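Local coordinates for proton-dependent oligopeptide transporter family protein (Xanthomonas campestris, PDB 6EI3) that probably carries small peptides across the membrane together with protons, as a POT-family member of the major facilitator superfamily crystallised in an auto-inhibited state, at residues P1-F6 / V126-Q131; F6-E11 / D142-I147; A122-D127 / K191-V196; D202-G207 / T277-A282; I418-S423 / Y497-N502. One frame throughout, in Å; residues are numbered along the deposited sequence.

Contact 1. Residues P1-F6 / V126-Q131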
# COMPACT_ATOMS: atom_id res chain seq x y z
N PRO A 1 27.34 8.09 10.64
CA PRO A 1 26.90 9.08 11.64
C PRO A 1 26.40 8.39 12.91
O PRO A 1 25.63 7.43 12.82
CB PRO A 1 25.78 9.85 10.92
CG PRO A 1 26.04 9.62 9.46
CD PRO A 1 26.63 8.24 9.36
N ARG A 2 26.82 8.89 14.08
CA ARG A 2 26.49 8.33 15.40
C ARG A 2 24.99 8.31 15.74
O ARG A 2 24.60 7.62 16.68
CB ARG A 2 27.27 9.03 16.51
CG ARG A 2 28.77 8.70 16.52
CD ARG A 2 29.10 7.35 17.15
NE ARG A 2 28.96 7.36 18.61
CZ ARG A 2 29.39 6.39 19.41
NH1 ARG A 2 30.01 5.32 18.91
NH2 ARG A 2 29.22 6.48 20.72
N GLN A 3 24.16 9.04 14.97
CA GLN A 3 22.70 9.06 15.18
C GLN A 3 21.99 7.97 14.39
O GLN A 3 20.86 7.67 14.72
CB GLN A 3 22.09 10.44 14.84
CG GLN A 3 22.27 10.88 13.39
CD GLN A 3 23.51 11.74 13.19
OE1 GLN A 3 24.61 11.42 13.64
NE2 GLN A 3 23.36 12.83 12.47
N ILE A 4 22.62 7.42 13.34
CA ILE A 4 22.03 6.39 12.47
C ILE A 4 21.56 5.11 13.27
O ILE A 4 20.45 4.65 12.99
CB ILE A 4 22.98 6.06 11.27
CG1 ILE A 4 23.04 7.26 10.26
CG2 ILE A 4 22.59 4.76 10.54
CD1 ILE A 4 21.63 7.68 9.57
N PRO A 5 22.27 4.60 14.31
CA PRO A 5 21.76 3.40 15.03
C PRO A 5 20.38 3.59 15.68
O PRO A 5 19.58 2.65 15.73
CB PRO A 5 22.85 3.11 16.08
CG PRO A 5 24.10 3.70 15.49
CD PRO A 5 23.63 4.95 14.80
N PHE A 6 20.09 4.80 16.16
CA PHE A 6 18.79 5.13 16.78
C PHE A 6 17.67 5.05 15.75
O PHE A 6 16.58 4.62 16.10
CB PHE A 6 18.83 6.52 17.44
CG PHE A 6 19.84 6.62 18.56
CD1 PHE A 6 19.52 6.22 19.85
CD2 PHE A 6 21.12 7.12 18.33
CE1 PHE A 6 20.46 6.30 20.89
CE2 PHE A 6 22.05 7.21 19.36
CZ PHE A 6 21.72 6.80 20.63
N VAL A 126 18.05 10.17 5.53
CA VAL A 126 18.94 10.77 4.51
C VAL A 126 19.51 12.12 5.02
O VAL A 126 20.70 12.39 4.82
CB VAL A 126 18.25 10.88 3.12
CG1 VAL A 126 19.19 11.50 2.08
CG2 VAL A 126 17.75 9.53 2.63
N ASP A 127 18.68 12.93 5.74
CA ASP A 127 19.07 14.22 6.34
C ASP A 127 20.27 14.10 7.29
O ASP A 127 20.95 15.08 7.51
CB ASP A 127 17.89 14.80 7.18
CG ASP A 127 16.71 15.34 6.39
OD1 ASP A 127 16.81 15.43 5.14
OD2 ASP A 127 15.67 15.66 7.02
N GLN A 128 20.49 12.92 7.88
CA GLN A 128 21.58 12.71 8.84
C GLN A 128 22.97 12.71 8.20
O GLN A 128 23.95 12.85 8.92
CB GLN A 128 21.36 11.44 9.67
CG GLN A 128 19.98 11.39 10.37
CD GLN A 128 19.65 12.68 11.08
OE1 GLN A 128 20.42 13.16 11.91
NE2 GLN A 128 18.52 13.29 10.73
N PHE A 129 23.04 12.57 6.86
CA PHE A 129 24.28 12.57 6.08
C PHE A 129 24.53 13.97 5.51
O PHE A 129 23.62 14.57 4.94
CB PHE A 129 24.18 11.56 4.91
CG PHE A 129 24.09 10.12 5.36
CD1 PHE A 129 22.85 9.53 5.63
CD2 PHE A 129 25.24 9.35 5.52
CE1 PHE A 129 22.77 8.21 6.05
CE2 PHE A 129 25.15 8.02 5.94
CZ PHE A 129 23.92 7.46 6.20
N ASP A 130 25.78 14.47 5.61
CA ASP A 130 26.11 15.78 5.03
C ASP A 130 25.89 15.75 3.51
O ASP A 130 25.98 14.68 2.91
CB ASP A 130 27.51 16.28 5.44
CG ASP A 130 28.67 15.46 4.91
OD1 ASP A 130 29.06 15.68 3.74
OD2 ASP A 130 29.23 14.65 5.68
N GLN A 131 25.51 16.90 2.90
CA GLN A 131 25.15 17.07 1.49
C GLN A 131 26.17 16.47 0.47
O GLN A 131 25.76 16.13 -0.64
CB GLN A 131 24.88 18.56 1.19
CG GLN A 131 23.72 18.81 0.22
CD GLN A 131 22.34 18.65 0.83
OE1 GLN A 131 22.06 19.09 1.95
NE2 GLN A 131 21.43 18.09 0.05
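Pro-1 lays its pyrrolidine over one face of the Phe-129 ring: CG stands 4.3 Å from the ring centroid, 25° off the normal, in a CH-pi contact, and Pro-1 CD lies 3.7 Å from CE2 of Phe-129. Ile-4 meets the same ring obliquely with its delta methyl, CD1 being 3.7 Å from Phe-129 CE1. That methyl lies against both the ring and the stem of Gln-128, 3.8 Å from its CB, the isoleucine and glutamine chains running antiparallel. Pro-1 O accepts Ile-4 N in a type I beta turn, which folds both residues onto Phe-129. Asp-127, Gln-128 and Phe-129 form the DQF ending of the GGIKP...DQF signature of POT transporters, so the first residues of the deposited chain and the start of helix 4-22 pack on a family motif at the end of helix 121-127. The stronger partner of Gln-128 OE1 is Val-194 N, while Gln-128 NE2 binds Phe-124 O; with both ends of the buried amide engaged, its rotation is probably fixed. Between the glutamines, Gln-3 NE2 donates to Gln-128 OE1 over 3.0 Å, nearly straight at 160° and on a carbonyl lone pair, with the amide planes strongly tilted against each other. Gln-3 CG sits between its backbone N and carbonyl carbon (chi1 62°), 3.3 Å from Gln-128 OE1.

Contact 2. Residues F6-E11 / D142-I147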
# COMPACT_ATOMS: atom_id res chain seq x y z
N PHE A 6 20.09 4.80 16.16
CA PHE A 6 18.79 5.13 16.78
C PHE A 6 17.67 5.05 15.75
O PHE A 6 16.58 4.62 16.10
CB PHE A 6 18.83 6.52 17.44
CG PHE A 6 19.84 6.62 18.56
CD1 PHE A 6 19.52 6.22 19.85
CD2 PHE A 6 21.12 7.12 18.33
CE1 PHE A 6 20.46 6.30 20.89
CE2 PHE A 6 22.05 7.21 19.36
CZ PHE A 6 21.72 6.80 20.63
N ILE A 7 17.97 5.43 14.49
CA ILE A 7 17.04 5.38 13.34
C ILE A 7 16.82 3.92 12.94
O ILE A 7 15.69 3.52 12.68
CB ILE A 7 17.62 6.22 12.15
CG1 ILE A 7 17.82 7.73 12.53
CG2 ILE A 7 16.80 6.05 10.85
CD1 ILE A 7 16.60 8.52 12.90
N ILE A 8 17.93 3.11 12.90
CA ILE A 8 17.86 1.68 12.53
C ILE A 8 17.00 0.94 13.59
O ILE A 8 16.10 0.19 13.21
CB ILE A 8 19.29 1.07 12.34
CG1 ILE A 8 19.93 1.55 11.01
CG2 ILE A 8 19.27 -0.48 12.41
CD1 ILE A 8 21.50 1.31 10.90
N GLY A 9 17.28 1.19 14.87
CA GLY A 9 16.54 0.60 15.99
C GLY A 9 15.05 0.89 15.93
O GLY A 9 14.23 -0.01 16.03
N ASN A 10 14.70 2.16 15.72
CA ASN A 10 13.32 2.60 15.60
C ASN A 10 12.66 1.91 14.40
O ASN A 10 11.54 1.40 14.55
CB ASN A 10 13.26 4.13 15.46
CG ASN A 10 11.90 4.63 15.08
OD1 ASN A 10 10.98 4.75 15.91
ND2 ASN A 10 11.70 4.82 13.80
N GLU A 11 13.34 1.88 13.22
CA GLU A 11 12.82 1.24 12.01
C GLU A 11 12.55 -0.26 12.21
O GLU A 11 11.50 -0.76 11.80
CB GLU A 11 13.77 1.47 10.80
CG GLU A 11 13.36 0.79 9.50
CD GLU A 11 12.15 1.33 8.75
OE1 GLU A 11 11.54 2.32 9.20
OE2 GLU A 11 11.83 0.75 7.69
N ASP A 142 19.74 -0.23 2.03
CA ASP A 142 20.01 -1.67 1.90
C ASP A 142 19.71 -2.39 3.23
O ASP A 142 19.06 -3.43 3.20
CB ASP A 142 21.45 -1.93 1.45
CG ASP A 142 21.74 -1.58 -0.00
OD1 ASP A 142 20.78 -1.28 -0.75
OD2 ASP A 142 22.93 -1.58 -0.39
N ALA A 143 20.11 -1.82 4.38
CA ALA A 143 19.81 -2.38 5.71
C ALA A 143 18.28 -2.38 5.96
O ALA A 143 17.76 -3.38 6.44
CB ALA A 143 20.53 -1.61 6.79
N PHE A 144 17.56 -1.29 5.57
CA PHE A 144 16.09 -1.19 5.70
C PHE A 144 15.41 -2.35 4.95
O PHE A 144 14.51 -2.98 5.49
CB PHE A 144 15.57 0.18 5.21
CG PHE A 144 15.65 1.36 6.17
CD1 PHE A 144 16.53 1.35 7.24
CD2 PHE A 144 14.83 2.47 6.00
CE1 PHE A 144 16.59 2.43 8.14
CE2 PHE A 144 14.89 3.55 6.89
CZ PHE A 144 15.78 3.52 7.94
N TYR A 145 15.92 -2.70 3.74
CA TYR A 145 15.39 -3.83 2.97
C TYR A 145 15.45 -5.13 3.77
O TYR A 145 14.44 -5.84 3.87
CB TYR A 145 16.15 -3.98 1.64
CG TYR A 145 15.91 -5.28 0.92
CD1 TYR A 145 14.78 -5.48 0.14
CD2 TYR A 145 16.87 -6.30 0.95
CE1 TYR A 145 14.56 -6.68 -0.54
CE2 TYR A 145 16.66 -7.50 0.29
CZ TYR A 145 15.51 -7.69 -0.46
OH TYR A 145 15.31 -8.86 -1.14
N TRP A 146 16.63 -5.43 4.37
CA TRP A 146 16.81 -6.65 5.16
C TRP A 146 15.99 -6.61 6.46
O TRP A 146 15.43 -7.63 6.85
CB TRP A 146 18.30 -6.94 5.43
CG TRP A 146 19.08 -7.22 4.18
CD1 TRP A 146 20.00 -6.39 3.59
CD2 TRP A 146 19.01 -8.39 3.35
NE1 TRP A 146 20.48 -6.96 2.43
CE2 TRP A 146 19.89 -8.19 2.26
CE3 TRP A 146 18.27 -9.59 3.42
CZ2 TRP A 146 20.08 -9.16 1.27
CZ3 TRP A 146 18.45 -10.54 2.43
CH2 TRP A 146 19.35 -10.33 1.37
N ILE A 147 15.91 -5.43 7.08
CA ILE A 147 15.16 -5.20 8.33
C ILE A 147 13.65 -5.40 8.12
O ILE A 147 12.99 -6.04 8.93
CB ILE A 147 15.51 -3.81 8.93
CG1 ILE A 147 16.91 -3.81 9.57
CG2 ILE A 147 14.44 -3.37 9.92
CD1 ILE A 147 17.61 -2.41 9.63
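Helix segments 6-11 and 142-147 run nearly parallel, their axes 25° apart and 10.8 Å at closest approach, with Glu-11 and Phe-144 as the nearest pair of CA atoms. At this spacing large side chains bridge the gap. Glu-11 lies across one face of the Phe-144 ring: CG is centred above it, 3.8 Å from the centroid and close to the normal, in a CH-pi contact. Its CG stands anti to the backbone N, and a bend at chi2 (71°) turns CD back over the ring. The carboxylate lies nearly parallel to the ring, 12° apart, and OE2 is over the same face, 3.8 Å from Phe-144 CD2. At the edge of this ring, Ile-7 CG2 in the modelled conformer approaches CZ, with Ile-8 CG1 more distant. Ile-8 also crosses Ile-147 at about a right angle, its CG2 touching the delta methyl CD1 of Ile-147 at 3.8 Å. Glu-11 opens the ExxER signature on the first transmembrane helix of POT transporters, a motif linked in this family to proton coupling; Phe-144 provides a flat apolar bed for its carboxylate. Helix 121-127 also touches the pair, through Phe-124 and Met-125 against Ile-7 and Val-121 against Glu-11; helix 168-188 packs on Ile-7 and Asn-10, and helix 334-357 meets Tyr-145 beyond the contact.

Contact 3. Residues A122-D127 / K191-V196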
# COMPACT_ATOMS: atom_id res chain seq x y z
N ALA A 122 12.36 7.57 6.19
CA ALA A 122 13.43 7.47 5.20
C ALA A 122 14.06 8.80 4.87
O ALA A 122 15.28 8.88 4.82
CB ALA A 122 12.93 6.79 3.93
N SER A 123 13.24 9.84 4.68
CA SER A 123 13.70 11.21 4.38
C SER A 123 14.53 11.79 5.55
O SER A 123 15.55 12.42 5.31
CB SER A 123 12.49 12.10 4.11
OG SER A 123 12.93 13.39 3.73
N PHE A 124 14.08 11.56 6.81
CA PHE A 124 14.81 12.03 8.01
C PHE A 124 16.15 11.30 8.13
O PHE A 124 17.12 11.88 8.61
CB PHE A 124 13.97 11.82 9.28
CG PHE A 124 14.54 12.40 10.55
CD1 PHE A 124 14.64 13.78 10.72
CD2 PHE A 124 14.87 11.58 11.62
CE1 PHE A 124 15.13 14.33 11.91
CE2 PHE A 124 15.39 12.12 12.80
CZ PHE A 124 15.48 13.49 12.95
N MET A 125 16.19 10.02 7.73
CA MET A 125 17.43 9.25 7.76
C MET A 125 18.46 9.88 6.78
O MET A 125 19.62 10.02 7.15
CB MET A 125 17.16 7.78 7.37
CG MET A 125 18.42 6.90 7.41
SD MET A 125 19.32 6.94 5.83
CE MET A 125 18.22 5.89 4.80
N VAL A 126 18.05 10.17 5.53
CA VAL A 126 18.94 10.77 4.51
C VAL A 126 19.51 12.12 5.02
O VAL A 126 20.70 12.39 4.82
CB VAL A 126 18.25 10.88 3.12
CG1 VAL A 126 19.19 11.50 2.08
CG2 VAL A 126 17.75 9.53 2.63
N ASP A 127 18.68 12.93 5.74
CA ASP A 127 19.07 14.22 6.34
C ASP A 127 20.27 14.10 7.29
O ASP A 127 20.95 15.08 7.51
CB ASP A 127 17.89 14.80 7.18
CG ASP A 127 16.71 15.34 6.39
OD1 ASP A 127 16.81 15.43 5.14
OD2 ASP A 127 15.67 15.66 7.02
N LYS A 191 19.05 14.49 20.70
CA LYS A 191 20.09 15.51 20.82
C LYS A 191 21.17 15.41 19.74
O LYS A 191 21.94 16.35 19.58
CB LYS A 191 20.72 15.50 22.23
CG LYS A 191 19.72 15.74 23.36
CD LYS A 191 20.40 15.76 24.73
CE LYS A 191 19.43 15.59 25.87
NZ LYS A 191 18.47 16.73 25.97
N ARG A 192 21.22 14.30 19.00
CA ARG A 192 22.21 14.01 17.97
C ARG A 192 21.70 14.26 16.54
O ARG A 192 22.51 14.37 15.63
CB ARG A 192 22.65 12.53 18.08
CG ARG A 192 23.31 12.12 19.39
CD ARG A 192 23.74 10.67 19.31
NE ARG A 192 24.02 10.09 20.63
CZ ARG A 192 24.97 9.18 20.86
NH1 ARG A 192 25.74 8.75 19.87
NH2 ARG A 192 25.15 8.70 22.08
N TYR A 193 20.37 14.31 16.34
CA TYR A 193 19.84 14.48 14.98
C TYR A 193 20.11 15.81 14.30
O TYR A 193 20.14 16.86 14.96
CB TYR A 193 18.34 14.21 14.91
CG TYR A 193 17.91 12.85 15.39
CD1 TYR A 193 18.60 11.70 15.00
CD2 TYR A 193 16.81 12.70 16.22
CE1 TYR A 193 18.21 10.44 15.46
CE2 TYR A 193 16.38 11.44 16.64
CZ TYR A 193 17.10 10.32 16.27
OH TYR A 193 16.69 9.09 16.73
N VAL A 194 20.24 15.75 12.97
CA VAL A 194 20.28 16.87 12.04
C VAL A 194 18.79 17.22 11.82
O VAL A 194 18.02 16.34 11.45
CB VAL A 194 20.99 16.48 10.70
CG1 VAL A 194 20.87 17.62 9.67
CG2 VAL A 194 22.47 16.14 10.96
N ARG A 195 18.39 18.50 12.07
CA ARG A 195 16.98 18.91 11.86
C ARG A 195 17.01 20.01 10.82
O ARG A 195 17.31 21.17 11.13
CB ARG A 195 16.31 19.34 13.18
CG ARG A 195 16.23 18.23 14.20
CD ARG A 195 15.53 18.64 15.48
NE ARG A 195 15.95 17.78 16.59
CZ ARG A 195 15.35 17.73 17.78
NH1 ARG A 195 14.27 18.46 18.01
NH2 ARG A 195 15.81 16.92 18.73
N VAL A 196 16.79 19.62 9.56
CA VAL A 196 16.93 20.53 8.40
C VAL A 196 15.80 21.57 8.33
O VAL A 196 14.75 21.33 8.93
CB VAL A 196 17.10 19.74 7.06
CG1 VAL A 196 18.32 18.84 7.10
CG2 VAL A 196 15.83 18.95 6.71
O HOH W 1 15.87 16.77 9.46
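Asp-127 OD2 is gripped by a water and by the ammonium of Lys-75, and through the water it reaches the backbone of Val-194 and Val-196. The water's three bonds have settled directions: it donates to Asp-127 OD2 at 2.7 Å and to Val-194 O at 3.0 Å, and accepts from Val-196 N at 3.0 Å. The carboxylate is thus tied to the loop 191-196 without a direct bond to it. Val-196 packs on the carboxylate, crossing the aspartate at about a right angle with CG2 3.3 Å from OD2 of Asp-127. Val-194 presses CG1 to 3.3 Å from the backbone oxygen of Asp-127, near the end of the helix. Phe-124 forms a T-shaped pair with Tyr-193: planes 75° apart, centroids 5.0 Å apart, the phenylalanine edge aimed at the tyrosine face. Phe-124 CE2 stands over the centre of that face, while Phe-124 CZ comes 3.5 Å from Tyr-193 CG. Phe-124 CG lies anti to its backbone N (chi1 -173°), and the ring beyond it reaches Tyr-193. The tyrosine is anchored by its hydroxyl, where OH binds Phe-186 O. The loop leaving helix 168-188 is in this way laid against helix 121-127, with Lys-75 and Tyr-76 of helix 62-95 touching Phe-124 and with Phe-6 and Ile-7 of helix 4-22 touching Tyr-193.

Contact 4. Residues D202-G207 / T277-A282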
# COMPACT_ATOMS: atom_id res chain seq x y z
N ASP A 202 8.38 26.20 -3.52
CA ASP A 202 8.88 26.23 -4.88
C ASP A 202 7.87 26.94 -5.80
O ASP A 202 6.77 26.41 -6.02
CB ASP A 202 9.23 24.81 -5.36
CG ASP A 202 9.95 24.71 -6.70
OD1 ASP A 202 10.49 25.74 -7.18
OD2 ASP A 202 10.03 23.58 -7.24
N PRO A 203 8.23 28.13 -6.35
CA PRO A 203 7.29 28.82 -7.27
C PRO A 203 7.00 28.02 -8.54
O PRO A 203 6.01 28.30 -9.22
CB PRO A 203 7.99 30.16 -7.57
CG PRO A 203 9.43 29.91 -7.30
CD PRO A 203 9.49 28.88 -6.20
N HIS A 204 7.85 27.01 -8.83
CA HIS A 204 7.70 26.14 -10.00
C HIS A 204 7.59 24.64 -9.60
O HIS A 204 8.01 23.75 -10.34
CB HIS A 204 8.80 26.42 -11.04
CG HIS A 204 9.06 27.88 -11.27
ND1 HIS A 204 8.05 28.75 -11.66
CD2 HIS A 204 10.22 28.58 -11.18
CE1 HIS A 204 8.62 29.94 -11.79
NE2 HIS A 204 9.92 29.89 -11.51
N GLY A 205 6.98 24.40 -8.43
CA GLY A 205 6.72 23.07 -7.91
C GLY A 205 5.41 22.54 -8.45
O GLY A 205 4.65 23.30 -9.07
N PHE A 206 5.11 21.24 -8.20
CA PHE A 206 3.91 20.55 -8.70
C PHE A 206 2.61 21.32 -8.48
O PHE A 206 1.90 21.57 -9.45
CB PHE A 206 3.80 19.12 -8.14
CG PHE A 206 2.64 18.32 -8.71
CD1 PHE A 206 2.73 17.74 -9.98
CD2 PHE A 206 1.48 18.12 -7.98
CE1 PHE A 206 1.66 17.02 -10.51
CE2 PHE A 206 0.41 17.39 -8.51
CZ PHE A 206 0.51 16.84 -9.77
N GLY A 207 2.32 21.67 -7.21
CA GLY A 207 1.13 22.40 -6.81
C GLY A 207 0.95 23.73 -7.53
O GLY A 207 -0.12 24.00 -8.07
N THR A 277 4.15 31.17 -17.53
CA THR A 277 4.29 31.38 -16.09
C THR A 277 5.40 30.52 -15.46
O THR A 277 5.96 30.92 -14.43
CB THR A 277 2.94 31.08 -15.40
OG1 THR A 277 1.86 31.52 -16.23
CG2 THR A 277 2.82 31.68 -14.00
N HIS A 278 5.70 29.33 -16.04
CA HIS A 278 6.67 28.38 -15.50
C HIS A 278 7.78 27.97 -16.50
O HIS A 278 7.56 28.04 -17.71
CB HIS A 278 5.91 27.18 -14.92
CG HIS A 278 4.96 27.59 -13.84
ND1 HIS A 278 5.40 27.98 -12.58
CD2 HIS A 278 3.61 27.73 -13.88
CE1 HIS A 278 4.32 28.30 -11.90
NE2 HIS A 278 3.22 28.16 -12.63
N PRO A 279 8.99 27.57 -16.00
CA PRO A 279 10.16 27.34 -16.88
C PRO A 279 10.23 26.13 -17.83
O PRO A 279 11.36 25.73 -18.15
CB PRO A 279 11.32 27.24 -15.88
CG PRO A 279 10.84 27.78 -14.62
CD PRO A 279 9.39 27.51 -14.58
N ASP A 280 9.11 25.60 -18.35
CA ASP A 280 9.08 24.46 -19.29
C ASP A 280 9.52 23.13 -18.66
O ASP A 280 8.78 22.16 -18.80
CB ASP A 280 9.84 24.73 -20.60
CG ASP A 280 9.06 25.49 -21.65
OD1 ASP A 280 8.32 26.44 -21.27
OD2 ASP A 280 9.21 25.18 -22.85
N ALA A 281 10.69 23.06 -17.99
CA ALA A 281 11.15 21.85 -17.30
C ALA A 281 10.20 21.52 -16.13
O ALA A 281 10.12 20.37 -15.71
CB ALA A 281 12.57 22.04 -16.78
N ALA A 282 9.48 22.55 -15.64
CA ALA A 282 8.47 22.47 -14.58
C ALA A 282 7.15 21.95 -15.17
O ALA A 282 6.55 21.04 -14.59
CB ALA A 282 8.26 23.84 -13.94
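CG of His-204 lies anti to its carbonyl carbon (chi1 -44°), as does that of His-278, and the chi2 rotations turn the two ND1 atoms toward each other. They hydrogen-bond at 2.9 Å between His-204 ND1 and His-278 ND1, almost straight at 165°, with the rings meeting rim to rim and their planes 83° apart. Pro-279 covers one face of the His-204 ring in a CH-pi contact, Pro-279 CD standing 3.3 Å from His-204 CG, while Pro-203 CB lies over the opposite face; the imidazole is sandwiched between prolines. Pro-203 O approaches the edge of the other ring, 3.2 Å from His-278 CE1. Ala-282 completes the packing with CB 3.6 Å from His-204 O. The contact joins the loop entering helix 206-215, for which Gly-205 is the N-cap, to the start of helix 281-306, so it draws together both ends of the chain portion that links the two helix bundles of the transporter. His-278 NE2 is held by Ser-212 OG. Because one ND1 must give a proton and the other take it, the pair probably disfavours two fully protonated imidazoles.

Contact 5. Residues I418-S423 / Y497-N502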
# COMPACT_ATOMS: atom_id res chain seq x y z
N ILE A 418 7.96 2.11 -8.50
CA ILE A 418 8.48 3.30 -7.85
C ILE A 418 9.82 3.74 -8.48
O ILE A 418 10.02 4.93 -8.73
CB ILE A 418 8.48 3.09 -6.29
CG1 ILE A 418 8.66 4.41 -5.54
CG2 ILE A 418 9.45 2.01 -5.81
CD1 ILE A 418 7.49 5.42 -5.76
N GLU A 419 10.67 2.77 -8.83
CA GLU A 419 11.93 3.05 -9.52
C GLU A 419 11.63 3.62 -10.93
O GLU A 419 12.28 4.58 -11.38
CB GLU A 419 12.75 1.75 -9.64
CG GLU A 419 14.21 1.97 -9.97
CD GLU A 419 15.10 0.74 -9.96
OE1 GLU A 419 14.75 -0.25 -9.27
OE2 GLU A 419 16.16 0.77 -10.63
N PHE A 420 10.62 3.05 -11.62
CA PHE A 420 10.22 3.53 -12.94
C PHE A 420 9.71 4.97 -12.83
O PHE A 420 10.11 5.83 -13.60
CB PHE A 420 9.14 2.62 -13.55
CG PHE A 420 8.38 3.26 -14.69
CD1 PHE A 420 8.91 3.29 -15.97
CD2 PHE A 420 7.16 3.89 -14.46
CE1 PHE A 420 8.21 3.90 -17.02
CE2 PHE A 420 6.48 4.52 -15.51
CZ PHE A 420 7.02 4.52 -16.78
N ALA A 421 8.81 5.24 -11.87
CA ALA A 421 8.25 6.58 -11.74
C ALA A 421 9.32 7.63 -11.41
O ALA A 421 9.30 8.71 -12.01
CB ALA A 421 7.15 6.58 -10.71
N TYR A 422 10.30 7.27 -10.56
CA TYR A 422 11.40 8.16 -10.19
C TYR A 422 12.24 8.54 -11.42
O TYR A 422 12.57 9.71 -11.58
CB TYR A 422 12.29 7.53 -9.11
CG TYR A 422 11.72 7.58 -7.70
CD1 TYR A 422 10.91 8.64 -7.29
CD2 TYR A 422 12.07 6.63 -6.75
CE1 TYR A 422 10.43 8.73 -5.99
CE2 TYR A 422 11.57 6.69 -5.45
CZ TYR A 422 10.76 7.75 -5.07
OH TYR A 422 10.29 7.82 -3.78
N SER A 423 12.56 7.56 -12.29
CA SER A 423 13.33 7.74 -13.51
C SER A 423 12.66 8.67 -14.52
O SER A 423 13.36 9.26 -15.33
CB SER A 423 13.60 6.38 -14.16
OG SER A 423 12.47 5.93 -14.88
N TYR A 497 3.58 4.39 -24.35
CA TYR A 497 4.38 5.22 -23.46
C TYR A 497 5.79 5.47 -24.03
O TYR A 497 6.46 4.53 -24.42
CB TYR A 497 4.45 4.64 -22.04
CG TYR A 497 5.15 5.57 -21.08
CD1 TYR A 497 4.46 6.63 -20.48
CD2 TYR A 497 6.51 5.43 -20.79
CE1 TYR A 497 5.10 7.50 -19.61
CE2 TYR A 497 7.16 6.31 -19.93
CZ TYR A 497 6.46 7.35 -19.35
OH TYR A 497 7.09 8.23 -18.52
N ARG A 498 6.21 6.72 -24.08
CA ARG A 498 7.55 7.08 -24.52
C ARG A 498 8.47 7.29 -23.29
O ARG A 498 8.27 8.21 -22.50
CB ARG A 498 7.50 8.31 -25.43
CG ARG A 498 8.86 8.80 -25.92
CD ARG A 498 8.76 9.54 -27.25
NE ARG A 498 7.87 10.70 -27.21
CZ ARG A 498 8.19 11.89 -26.70
NH1 ARG A 498 9.38 12.08 -26.14
NH2 ARG A 498 7.31 12.89 -26.73
N MET A 499 9.49 6.41 -23.14
CA MET A 499 10.46 6.53 -22.06
C MET A 499 11.30 7.82 -22.26
O MET A 499 11.85 8.03 -23.34
CB MET A 499 11.42 5.31 -22.05
CG MET A 499 10.76 3.97 -21.74
SD MET A 499 10.10 3.87 -20.09
CE MET A 499 11.61 3.63 -19.10
N VAL A 500 11.33 8.70 -21.25
CA VAL A 500 12.12 9.94 -21.23
C VAL A 500 12.75 9.99 -19.83
O VAL A 500 12.14 10.46 -18.88
CB VAL A 500 11.35 11.26 -21.60
CG1 VAL A 500 12.32 12.45 -21.67
CG2 VAL A 500 10.61 11.13 -22.94
N ASP A 501 13.93 9.38 -19.70
CA ASP A 501 14.67 9.27 -18.44
C ASP A 501 15.19 10.60 -17.92
O ASP A 501 15.44 11.50 -18.71
CB ASP A 501 15.84 8.29 -18.61
CG ASP A 501 16.13 7.57 -17.32
OD1 ASP A 501 16.91 8.11 -16.50
OD2 ASP A 501 15.56 6.48 -17.12
N ASN A 502 15.37 10.72 -16.59
CA ASN A 502 15.93 11.97 -16.03
C ASN A 502 17.46 11.90 -15.89
O ASN A 502 18.11 12.91 -15.70
CB ASN A 502 15.25 12.35 -14.71
CG ASN A 502 15.25 11.29 -13.65
OD1 ASN A 502 16.11 10.40 -13.59
ND2 ASN A 502 14.31 11.42 -12.76
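Phe-420 reaches tip to tip toward Tyr-497, each ring sent out from its backbone by a CG anti to N (chi1 162° and -173°). The pair is an offset edge-to-face stack with planes 63° apart: the edge of Phe-420 points to the face of Tyr-497, and Phe-420 CZ is 3.6 Å from Tyr-497 CE2. Met-499, folded at chi2 and chi3, brings its sulfur to the edge of the Phe-420 ring, in plane, with SD 3.6 Å from Phe-420 CE1 in a Met-aromatic contact. The terminal methyl CE of Met-499 lies 4.0 Å from the same Phe-420 CE1. One turn on, Ser-423 sets OG between its backbone N and carbonyl carbon, where it donates back to Phe-420 O at 2.7 Å. Asp-501 places OD2 3.6 Å from Ser-423 CB, and its CA-H makes a C-H...O contact with Ser-423 O. Ser-423 O also accepts Asn-502 N at 2.8 Å. Asn-502 ND2 is held chiefly by Ala-425 O and adds a weak, bent bond to Tyr-422 O (2.7 Å). These bonds fasten the C-terminal tail after helix 471-495 to the last turn of helix 400-424, Tyr-497 OH and Val-500 N both meeting Gln-424 OE1, while helices 363-389 and 281-306 flank the aromatic pair through Leu-364 and Ile-295.

How the contacts relate
Contacts 1, 2 and 3 form one cluster in the N-terminal bundle, whereas contacts 4 and 5 touch neither each other nor that cluster. Contacts 1 and 2 share helix 4-22, and 1 and 3 share helix 121-127; a hydrogen bond ties contacts 1 and 3, and Ile-7 against Phe-124 and Tyr-193 joins 2 and 3. Contact 2 is buried helix-on-helix packing of ring, carboxylate stem and methyls. Contact 1, also largely buried, adds an amide pair, and partly buried contact 3 combines a T-shaped aromatic pair with a bridging water. The linker and tail loops likewise mix polar bonds with packing: paired histidines beside prolines in contact 4, helix-end carbonyls beside an aromatic and methionine group in surface contact 5.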